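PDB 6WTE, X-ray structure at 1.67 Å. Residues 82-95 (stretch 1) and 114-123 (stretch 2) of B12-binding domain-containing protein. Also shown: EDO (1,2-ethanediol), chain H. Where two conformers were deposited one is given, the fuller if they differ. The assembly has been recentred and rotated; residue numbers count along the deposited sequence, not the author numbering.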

# COMPACT_ATOMS: atom_id res chain seq x y z
N PHE A 82 10.30 7.34 4.67
CA PHE A 82 10.74 7.64 3.32
C PHE A 82 10.52 9.09 2.91
O PHE A 82 11.11 9.53 1.92
CB PHE A 82 10.02 6.75 2.30
CG PHE A 82 10.30 5.28 2.45
CD1 PHE A 82 11.59 4.79 2.33
CD2 PHE A 82 9.26 4.39 2.69
CE1 PHE A 82 11.84 3.43 2.46
CE2 PHE A 82 9.51 3.03 2.81
CZ PHE A 82 10.80 2.55 2.70
N VAL A 83 9.68 9.84 3.64
CA VAL A 83 9.29 11.17 3.15
C VAL A 83 10.46 12.15 3.16
O VAL A 83 10.47 13.11 2.39
CB VAL A 83 8.10 11.72 3.96
CG1 VAL A 83 6.89 10.80 3.84
CG2 VAL A 83 8.49 11.90 5.42
N GLY A 84 11.45 11.94 4.03
CA GLY A 84 12.64 12.78 3.98
C GLY A 84 13.42 12.60 2.70
O GLY A 84 13.88 13.57 2.08
N GLU A 85 13.58 11.34 2.27
CA GLU A 85 14.20 11.07 0.98
C GLU A 85 13.35 11.59 -0.17
O GLU A 85 13.89 12.08 -1.17
CB GLU A 85 14.43 9.56 0.82
CG GLU A 85 15.45 8.98 1.78
CD GLU A 85 15.58 7.48 1.63
OE1 GLU A 85 14.64 6.76 2.01
OE2 GLU A 85 16.62 7.03 1.12
N HIS A 86 12.03 11.48 -0.06
CA HIS A 86 11.16 12.05 -1.09
C HIS A 86 11.35 13.56 -1.18
O HIS A 86 11.40 14.12 -2.28
CB HIS A 86 9.70 11.73 -0.81
CG HIS A 86 9.35 10.28 -0.87
ND1 HIS A 86 10.04 9.38 -1.66
CD2 HIS A 86 8.39 9.57 -0.24
CE1 HIS A 86 9.51 8.18 -1.51
NE2 HIS A 86 8.50 8.27 -0.66
N ARG A 87 11.44 14.23 -0.03
CA ARG A 87 11.60 15.68 -0.04
C ARG A 87 12.92 16.08 -0.69
O ARG A 87 12.99 17.09 -1.40
CB ARG A 87 11.51 16.23 1.39
CG ARG A 87 11.62 17.75 1.47
CD ARG A 87 11.55 18.25 2.90
NE ARG A 87 12.72 17.85 3.68
CZ ARG A 87 13.05 18.38 4.86
NH1 ARG A 87 12.31 19.35 5.39
NH2 ARG A 87 14.13 17.96 5.50
N GLU A 88 13.98 15.31 -0.44
CA GLU A 88 15.26 15.61 -1.07
C GLU A 88 15.14 15.60 -2.59
O GLU A 88 15.68 16.49 -3.27
CB GLU A 88 16.32 14.60 -0.60
CG GLU A 88 17.72 14.92 -1.08
CD GLU A 88 18.73 13.84 -0.70
OE1 GLU A 88 18.31 12.71 -0.35
OE2 GLU A 88 19.94 14.14 -0.74
N ILE A 89 14.43 14.62 -3.14
CA ILE A 89 14.23 14.55 -4.59
C ILE A 89 13.40 15.74 -5.07
O ILE A 89 13.73 16.38 -6.07
CB ILE A 89 13.59 13.21 -4.98
CG1 ILE A 89 14.62 12.08 -4.86
CG2 ILE A 89 12.98 13.29 -6.39
CD1 ILE A 89 14.03 10.67 -4.78
N ILE A 90 12.33 16.07 -4.35
CA ILE A 90 11.48 17.19 -4.74
C ILE A 90 12.24 18.51 -4.66
O ILE A 90 12.08 19.39 -5.50
CB ILE A 90 10.20 17.21 -3.89
CG1 ILE A 90 9.32 16.01 -4.26
CG2 ILE A 90 9.47 18.54 -4.06
CD1 ILE A 90 8.14 15.79 -3.32
N THR A 91 13.09 18.66 -3.64
CA THR A 91 13.86 19.89 -3.51
C THR A 91 14.80 20.08 -4.70
O THR A 91 14.94 21.20 -5.21
CB THR A 91 14.64 19.90 -2.19
OG1 THR A 91 13.72 19.93 -1.10
CG2 THR A 91 15.56 21.10 -2.11
N GLU A 92 15.42 19.00 -5.16
CA GLU A 92 16.27 19.10 -6.35
C GLU A 92 15.44 19.45 -7.59
O GLU A 92 15.88 20.26 -8.42
CB GLU A 92 17.04 17.80 -6.56
CG GLU A 92 18.06 17.85 -7.69
CD GLU A 92 19.20 18.82 -7.42
OE1 GLU A 92 19.50 19.10 -6.24
OE2 GLU A 92 19.81 19.30 -8.40
N ILE A 93 14.26 18.84 -7.73
CA ILE A 93 13.39 19.17 -8.86
C ILE A 93 13.12 20.67 -8.90
O ILE A 93 13.23 21.31 -9.95
CB ILE A 93 12.08 18.37 -8.78
CG1 ILE A 93 12.31 16.91 -9.17
CG2 ILE A 93 11.02 19.00 -9.67
CD1 ILE A 93 11.12 15.99 -8.85
N ARG A 94 12.77 21.26 -7.75
CA ARG A 94 12.41 22.67 -7.70
C ARG A 94 13.60 23.59 -7.94
O ARG A 94 13.40 24.76 -8.25
CB ARG A 94 11.73 22.99 -6.37
CG ARG A 94 10.42 22.22 -6.20
CD ARG A 94 9.72 22.55 -4.90
NE ARG A 94 9.19 23.92 -4.88
CZ ARG A 94 8.06 24.28 -5.48
NH1 ARG A 94 7.35 23.39 -6.17
NH2 ARG A 94 7.64 25.54 -5.41
N ARG A 95 14.82 23.08 -7.78
CA ARG A 95 15.99 23.86 -8.18
C ARG A 95 16.16 23.91 -9.69
O ARG A 95 16.83 24.81 -10.20
CB ARG A 95 17.27 23.28 -7.54
CG ARG A 95 17.36 23.48 -6.03
CD ARG A 95 18.76 23.20 -5.51
NE ARG A 95 18.77 22.98 -4.06
CZ ARG A 95 19.72 22.32 -3.40
NH1 ARG A 95 20.75 21.80 -4.06
NH2 ARG A 95 19.64 22.17 -2.09
C1 EDO H . 14.88 3.58 0.17
O1 EDO H . 14.36 4.91 0.05
C2 EDO H . 16.40 3.62 0.11
O2 EDO H . 16.88 4.63 1.01
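Stretch 2, residues 114-123: ALVEYFGIEY

How does the backbone of stretch 2 run against that of stretch 1? Stretch 1 is helical from Val83 onward, and stretch 2 carries the end of a helix, Ala114 to Phe119, that begins earlier in the chain. The two N-to-C directions make an angle of 52°, with a signed crossing angle of -52°, and the axes come within 10.5 Å. The backbones are nearest at Arg87 and Phe119, whose CA atoms lie 5.3 Å apart; Val83 CA and Leu115 CA, one turn earlier on each helix, are 8.2 Å apart. Gly120 then leaves helical geometry with a positive phi of 72°, a value that favours glycine, and the chain continues as loop through Ile121 and Glu122 to Tyr123 in a strand.

What fills the space where the helices meet? The CA-to-CB bond of Phe119 points sideways relative to stretch 1, with chi1 in m, but the ring end comes nearer and sits as a knob among Val83, His86, Arg87 and Ile90. Ile90 CD1 lies over one ring face, 3.7 Å from the Phe119 centroid, in a CH-pi contact. The carbonyl Val83 O approaches the ring edge, 3.4 Å from Phe119 CE1, while His86 CB is 3.8 Å from Phe119 CZ. Apolar packing extends the contact: Val83 CG1 is 4.0 Å from Leu115 CD2, and beyond the helix end Ile90 CG2 meets Ile121 CG2 at 3.5 Å.

How does Tyr118 use its ring? With chi1 in t, it lies along the start of the stretch 1 helix, where Gly84 has no side chain and its CA is 3.4 Å from Tyr118 OH. Val83 CG2 packs 3.9 Å from Tyr118 CE2. The aliphatic part of Arg87 covers one ring face, its CD 3.9 Å from the Tyr118 centroid in a CH-pi contact. Arg87 NH1 also donates to a water at 2.7 Å, which in turn donates to Tyr118 O at 2.8 Å. A second water donates to both Thr91 OG1 and Phe119 O, each at 2.8 Å, so two backbone carbonyls near the helix end are linked to stretch 1 through solvent.

What holds the segment after the helix? Arg94 reaches across to Glu122 in a two-pronged salt bridge: NH1 of Arg94 donates to Glu122 OE1 and NH2 of Arg94 to Glu122 OE2, both at 2.7 Å. The guanidinium thus meets the carboxylate at its edge, while Gly120 O lies over one face, 3.3 Å from Arg94 CZ. Arg94 NE is also 3.3 Å from Gly120 O, but the angle is too poor for a hydrogen bond.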

# COMPACT_ATOMS: atom_id res chain seq x y z
N ALA A 114 -0.31 17.57 5.15
CA ALA A 114 1.00 17.65 5.79
C ALA A 114 2.11 17.52 4.77
O ALA A 114 3.12 18.22 4.85
CB ALA A 114 1.13 16.56 6.86
N LEU A 115 1.95 16.62 3.79
CA LEU A 115 3.02 16.39 2.84
C LEU A 115 3.13 17.52 1.82
O LEU A 115 4.24 17.88 1.42
CB LEU A 115 2.83 15.04 2.15
CG LEU A 115 3.14 13.87 3.09
CD1 LEU A 115 3.02 12.53 2.36
CD2 LEU A 115 4.53 14.04 3.68
N VAL A 116 2.00 18.10 1.39
CA VAL A 116 2.08 19.27 0.52
C VAL A 116 2.91 20.36 1.20
O VAL A 116 3.80 20.96 0.59
CB VAL A 116 0.68 19.79 0.15
CG1 VAL A 116 0.79 21.18 -0.43
CG2 VAL A 116 0.01 18.88 -0.87
N GLU A 117 2.65 20.60 2.49
CA GLU A 117 3.38 21.64 3.20
C GLU A 117 4.82 21.23 3.48
O GLU A 117 5.75 22.04 3.34
CB GLU A 117 2.64 22.00 4.49
CG GLU A 117 1.20 22.47 4.25
CD GLU A 117 0.56 23.10 5.47
OE1 GLU A 117 1.23 23.20 6.52
OE2 GLU A 117 -0.64 23.46 5.40
N TYR A 118 5.04 19.97 3.87
CA TYR A 118 6.39 19.48 4.15
C TYR A 118 7.26 19.52 2.90
O TYR A 118 8.42 19.95 2.95
CB TYR A 118 6.31 18.06 4.72
CG TYR A 118 7.63 17.37 4.97
CD1 TYR A 118 8.47 17.78 6.00
CD2 TYR A 118 8.03 16.29 4.19
CE1 TYR A 118 9.67 17.13 6.24
CE2 TYR A 118 9.23 15.63 4.43
CZ TYR A 118 10.04 16.05 5.45
OH TYR A 118 11.23 15.39 5.68
N PHE A 119 6.73 19.04 1.77
CA PHE A 119 7.49 19.04 0.53
C PHE A 119 7.65 20.43 -0.06
O PHE A 119 8.53 20.63 -0.90
CB PHE A 119 6.82 18.13 -0.51
CG PHE A 119 6.85 16.67 -0.17
CD1 PHE A 119 7.88 16.12 0.58
CD2 PHE A 119 5.85 15.84 -0.63
CE1 PHE A 119 7.90 14.76 0.87
CE2 PHE A 119 5.86 14.49 -0.34
CZ PHE A 119 6.89 13.95 0.42
N GLY A 120 6.80 21.37 0.33
CA GLY A 120 6.87 22.71 -0.22
C GLY A 120 6.39 22.80 -1.65
O GLY A 120 6.93 23.59 -2.43
N ILE A 121 5.39 22.01 -2.03
CA ILE A 121 4.94 21.92 -3.41
C ILE A 121 3.60 22.65 -3.55
O ILE A 121 2.94 22.97 -2.57
CB ILE A 121 4.83 20.46 -3.90
CG1 ILE A 121 3.83 19.66 -3.04
CG2 ILE A 121 6.20 19.81 -3.89
CD1 ILE A 121 3.64 18.19 -3.49
N GLU A 122 3.21 22.89 -4.80
CA GLU A 122 2.04 23.71 -5.08
C GLU A 122 0.73 22.96 -4.87
O GLU A 122 -0.24 23.54 -4.37
CB GLU A 122 2.10 24.22 -6.52
CG GLU A 122 3.03 25.41 -6.74
CD GLU A 122 4.50 25.03 -6.87
OE1 GLU A 122 4.83 23.83 -7.00
OE2 GLU A 122 5.34 25.95 -6.86
N TYR A 123 0.67 21.69 -5.25
CA TYR A 123 -0.61 20.99 -5.33
C TYR A 123 -0.49 19.58 -4.79
O TYR A 123 0.58 18.97 -4.81
CB TYR A 123 -1.14 20.93 -6.77
CG TYR A 123 -1.23 22.29 -7.41
CD1 TYR A 123 -2.09 23.25 -6.91
CD2 TYR A 123 -0.43 22.61 -8.50
CE1 TYR A 123 -2.17 24.51 -7.48
CE2 TYR A 123 -0.50 23.86 -9.08
CZ TYR A 123 -1.37 24.81 -8.57
OH TYR A 123 -1.45 26.05 -9.14
O HOH W 1 10.10 20.90 5.03
O HOH W 2 11.25 21.21 -1.41